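Local coordinates for uncharacterized protein Atu2452 (Agrobacterium tumefaciens, PDB 2R8B) that is of unknown function but probably acts as a hydrolase of the alpha/beta-hydrolase fold, related to dienelactone hydrolases, at residues I154-Q162 and V170-K181. Numbering follows the deposited sequence.
Sequences ILANVLIEQ and VLMHPLIPFEPK
Leu-171 and Ile-176 meet the same small residue of the helix, Ala-156, whose lone methyl lets the strand and the chain after it come close: Ala-156 CB lies 4.0 Å from Ile-176 CD1 and 4.2 Å from Leu-171 CD1. Leu-171 suits its place because a forked apolar side chain reaches two turns of the helix: CD2 packs on Leu-155 CD2 at 3.8 Å, while CD1 touches both Ala-156 and Leu-159.

Ile-160 can be followed outward from CB, where its two branches part toward different neighbours. CG1, placed beside the backbone N (chi1 -75°), leads to the CB-CG side of the Pro-180 ring, and its terminal CD1 settles 3.8 Å from Pro-180 CB. CG2 turns the other way and meets the last carbon of Lys-181, CE. A beta-branched residue fits here, reaching a proline ring with one branch and the end of a lysine chain with the other. That lysine, bent at chi2, chi3 and chi4, brings CE and NZ beside Glu-161; its amine does not point at the carboxylate, and the exposed salt bridge is long, 3.9 Å from Lys-181 NZ to Glu-161 OE1.

Asn-157 presents OD1 obliquely to Phe-178 CZ at 3.6 Å, amide and ring planes 89° apart; an amide suits this position because its ND2 is hydrogen-bonded to Thr-124. Ile-176 CG2 sits over the centre of one face of the Phe-178 ring.

The helix and strand 168-172 run roughly antiparallel, their axes 9.1 Å apart, in a beta-alpha-beta unit begun by strand 143-148, after which Leu-155 touches what is probably the nucleophile elbow. The contact joins helix 150-161 to the central sheet, with helix 117-138 against Asn-157 and Glu-161, and helix 204-217 against Leu-171 and Ile-176.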
loop_
_atom_site.group_PDB
_atom_site.type_symbol
_atom_site.label_atom_id
_atom_site.label_comp_id
_atom_site.label_asym_id
_atom_site.label_seq_id
_atom_site.Cartn_x
_atom_site.Cartn_y
_atom_site.Cartn_z
ATOM N N ILE A 154 2.036 -1.950 -5.378
ATOM C CA ILE A 154 3.237 -1.110 -5.322
ATOM C C ILE A 154 3.702 -1.047 -3.855
ATOM O O ILE A 154 4.908 -1.024 -3.524
ATOM C CB ILE A 154 2.995 0.268 -6.054
ATOM C CG1 ILE A 154 4.284 0.960 -6.534
ATOM C CG2 ILE A 154 2.057 1.195 -5.338
ATOM C CD1 ILE A 154 5.211 1.411 -5.526
ATOM N N LEU A 155 2.735 -1.130 -2.959
ATOM C CA LEU A 155 3.052 -1.020 -1.554
ATOM C C LEU A 155 3.696 -2.321 -1.095
ATOM O O LEU A 155 4.706 -2.308 -0.385
ATOM C CB LEU A 155 1.793 -0.662 -0.769
ATOM C CG LEU A 155 1.842 -0.619 0.750
ATOM C CD1 LEU A 155 2.947 0.343 1.274
ATOM C CD2 LEU A 155 0.438 -0.283 1.340
ATOM N N ALA A 156 3.130 -3.455 -1.515
ATOM C CA ALA A 156 3.738 -4.726 -1.226
ATOM C C ALA A 156 5.184 -4.755 -1.710
ATOM O O ALA A 156 6.071 -5.114 -0.937
ATOM C CB ALA A 156 2.986 -5.766 -1.815
ATOM N N ASN A 157 5.470 -4.345 -2.947
ATOM C CA ASN A 157 6.874 -4.374 -3.449
ATOM C C ASN A 157 7.802 -3.461 -2.598
ATOM O O ASN A 157 8.994 -3.801 -2.355
ATOM C CB ASN A 157 6.959 -4.039 -4.940
ATOM C CG ASN A 157 8.286 -4.512 -5.588
ATOM O OD1 ASN A 157 8.624 -5.699 -5.556
ATOM N ND2 ASN A 157 9.019 -3.589 -6.205
ATOM N N VAL A 158 7.279 -2.336 -2.100
ATOM C CA VAL A 158 8.092 -1.534 -1.188
ATOM C C VAL A 158 8.427 -2.313 0.084
ATOM O O VAL A 158 9.589 -2.372 0.480
ATOM C CB VAL A 158 7.466 -0.218 -0.799
ATOM C CG1 VAL A 158 8.434 0.479 0.129
ATOM C CG2 VAL A 158 7.174 0.681 -2.027
ATOM N N LEU A 159 7.421 -2.928 0.709
ATOM C CA LEU A 159 7.635 -3.850 1.835
ATOM C C LEU A 159 8.731 -4.864 1.588
ATOM O O LEU A 159 9.452 -5.257 2.517
ATOM C CB LEU A 159 6.355 -4.616 2.121
ATOM C CG LEU A 159 5.193 -3.697 2.493
ATOM C CD1 LEU A 159 3.938 -4.524 2.794
ATOM C CD2 LEU A 159 5.518 -2.752 3.651
ATOM N N ILE A 160 8.837 -5.316 0.330
ATOM C CA ILE A 160 9.862 -6.262 -0.094
ATOM C C ILE A 160 11.229 -5.649 -0.348
ATOM O O ILE A 160 12.247 -6.257 -0.004
ATOM C CB ILE A 160 9.401 -7.005 -1.340
ATOM C CG1 ILE A 160 8.340 -8.040 -0.956
ATOM C CG2 ILE A 160 10.545 -7.705 -1.993
ATOM C CD1 ILE A 160 7.326 -8.310 -2.071
ATOM N N GLU A 161 11.274 -4.476 -0.975
ATOM C CA GLU A 161 12.565 -3.933 -1.419
ATOM C C GLU A 161 13.195 -3.031 -0.358
ATOM O O GLU A 161 14.422 -2.880 -0.297
ATOM C CB GLU A 161 12.397 -3.161 -2.718
ATOM C CG GLU A 161 11.839 -3.997 -3.857
ATOM C CD GLU A 161 12.912 -4.856 -4.538
ATOM O OE1 GLU A 161 12.651 -6.038 -4.883
ATOM O OE2 GLU A 161 14.028 -4.345 -4.735
ATOM N N GLN A 162 12.347 -2.432 0.475
ATOM C CA GLN A 162 12.789 -1.573 1.578
ATOM C C GLN A 162 12.174 -2.146 2.817
ATOM O O GLN A 162 11.257 -1.542 3.403
ATOM C CB GLN A 162 12.243 -0.175 1.407
ATOM C CG GLN A 162 12.261 0.320 -0.012
ATOM C CD GLN A 162 13.606 0.889 -0.384
ATOM O OE1 GLN A 162 13.734 2.088 -0.598
ATOM N NE2 GLN A 162 14.623 0.041 -0.432
ATOM N N VAL A 170 -1.581 -1.914 5.174
ATOM C CA VAL A 170 -2.705 -2.765 4.874
ATOM C C VAL A 170 -2.805 -2.993 3.392
ATOM O O VAL A 170 -2.762 -2.051 2.595
ATOM C CB VAL A 170 -4.017 -2.384 5.603
ATOM C CG1 VAL A 170 -3.858 -1.142 6.446
ATOM C CG2 VAL A 170 -5.185 -2.316 4.662
ATOM N N LEU A 171 -2.832 -4.265 3.008
ATOM C CA LEU A 171 -2.908 -4.605 1.600
ATOM C C LEU A 171 -4.303 -5.070 1.233
ATOM O O LEU A 171 -4.758 -6.113 1.684
ATOM C CB LEU A 171 -1.880 -5.666 1.280
ATOM C CG LEU A 171 -0.453 -5.324 1.737
ATOM C CD1 LEU A 171 0.452 -6.502 1.488
ATOM C CD2 LEU A 171 0.110 -4.086 1.054
HETATM N N MSE A 172 -5.011 -4.290 0.437
HETATM C CA MSE A 172 -6.357 -4.693 0.083
HETATM C C MSE A 172 -6.388 -5.363 -1.274
HETATM O O MSE A 172 -6.193 -4.728 -2.299
HETATM C CB MSE A 172 -7.280 -3.486 0.203
HETATM C CG MSE A 172 -7.169 -2.928 1.595
HETATM SE SE MSE A 172 -8.460 -1.573 1.948
HETATM C CE MSE A 172 -9.895 -2.635 2.813
ATOM N N HIS A 173 -6.591 -6.677 -1.269
ATOM C CA HIS A 173 -6.640 -7.414 -2.485
ATOM C C HIS A 173 -5.340 -7.184 -3.256
ATOM O O HIS A 173 -5.372 -6.623 -4.330
ATOM C CB HIS A 173 -7.856 -6.991 -3.311
ATOM C CG HIS A 173 -9.162 -7.269 -2.633
ATOM N ND1 HIS A 173 -9.974 -8.333 -2.969
ATOM C CD2 HIS A 173 -9.797 -6.627 -1.625
ATOM C CE1 HIS A 173 -11.044 -8.340 -2.198
ATOM N NE2 HIS A 173 -10.960 -7.313 -1.373
ATOM N N PRO A 174 -4.191 -7.599 -2.694
ATOM C CA PRO A 174 -2.948 -7.607 -3.452
ATOM C C PRO A 174 -2.908 -8.741 -4.456
ATOM O O PRO A 174 -3.693 -9.703 -4.348
ATOM C CB PRO A 174 -1.907 -7.915 -2.384
ATOM C CG PRO A 174 -2.654 -8.779 -1.437
ATOM C CD PRO A 174 -3.970 -8.087 -1.324
ATOM N N LEU A 175 -1.974 -8.642 -5.402
ATOM C CA LEU A 175 -1.697 -9.677 -6.410
ATOM C C LEU A 175 -0.194 -9.601 -6.583
ATOM O O LEU A 175 0.297 -8.631 -7.138
ATOM C CB LEU A 175 -2.330 -9.279 -7.739
ATOM C CG LEU A 175 -2.489 -10.267 -8.892
ATOM C CD1 LEU A 175 -2.313 -9.551 -10.248
ATOM C CD2 LEU A 175 -1.604 -11.467 -8.798
ATOM N N ILE A 176 0.559 -10.558 -6.068
ATOM C CA ILE A 176 1.997 -10.577 -6.370
ATOM C C ILE A 176 2.292 -11.915 -7.002
ATOM O O ILE A 176 2.071 -12.943 -6.362
ATOM C CB ILE A 176 2.852 -10.363 -5.107
ATOM C CG1 ILE A 176 2.632 -8.955 -4.540
ATOM C CG2 ILE A 176 4.288 -10.552 -5.393
ATOM C CD1 ILE A 176 3.492 -7.897 -5.137
ATOM N N PRO A 177 2.752 -11.898 -8.274
ATOM C CA PRO A 177 2.968 -13.076 -9.190
ATOM C C PRO A 177 4.299 -13.796 -9.069
ATOM O O PRO A 177 4.447 -14.962 -9.515
ATOM C CB PRO A 177 2.892 -12.457 -10.592
ATOM C CG PRO A 177 3.345 -10.983 -10.375
ATOM C CD PRO A 177 3.045 -10.604 -8.930
ATOM N N PHE A 178 5.270 -13.097 -8.506
ATOM C CA PHE A 178 6.630 -13.589 -8.505
ATOM C C PHE A 178 6.921 -14.016 -7.073
ATOM O O PHE A 178 6.102 -13.823 -6.201
ATOM C CB PHE A 178 7.584 -12.500 -8.993
ATOM C CG PHE A 178 7.490 -11.196 -8.217
ATOM C CD1 PHE A 178 8.183 -11.020 -7.030
ATOM C CD2 PHE A 178 6.738 -10.138 -8.691
ATOM C CE1 PHE A 178 8.097 -9.839 -6.328
ATOM C CE2 PHE A 178 6.669 -8.935 -7.994
ATOM C CZ PHE A 178 7.340 -8.787 -6.820
ATOM N N GLU A 179 8.072 -14.615 -6.837
ATOM C CA GLU A 179 8.446 -15.012 -5.483
ATOM C C GLU A 179 9.503 -14.050 -5.037
ATOM O O GLU A 179 10.581 -13.973 -5.646
ATOM C CB GLU A 179 9.002 -16.432 -5.415
ATOM C CG GLU A 179 8.023 -17.475 -5.874
ATOM C CD GLU A 179 8.629 -18.863 -5.890
ATOM O OE1 GLU A 179 9.873 -18.992 -6.052
ATOM O OE2 GLU A 179 7.854 -19.831 -5.729
ATOM N N PRO A 180 9.182 -13.291 -3.987
ATOM C CA PRO A 180 9.989 -12.255 -3.393
ATOM C C PRO A 180 11.196 -12.873 -2.755
ATOM O O PRO A 180 11.094 -13.940 -2.127
ATOM C CB PRO A 180 9.081 -11.722 -2.329
ATOM C CG PRO A 180 7.736 -12.069 -2.862
ATOM C CD PRO A 180 7.878 -13.400 -3.337
ATOM N N LYS A 181 12.337 -12.232 -2.964
ATOM C CA LYS A 181 13.523 -12.583 -2.207
ATOM C C LYS A 181 13.286 -11.908 -0.871
ATOM O O LYS A 181 12.693 -10.834 -0.820
ATOM C CB LYS A 181 14.854 -12.154 -2.882
ATOM C CG LYS A 181 14.746 -11.037 -3.959
ATOM C CD LYS A 181 14.197 -9.629 -3.441
ATOM C CE LYS A 181 13.196 -9.018 -4.470
ATOM N NZ LYS A 181 12.059 -9.943 -4.853
#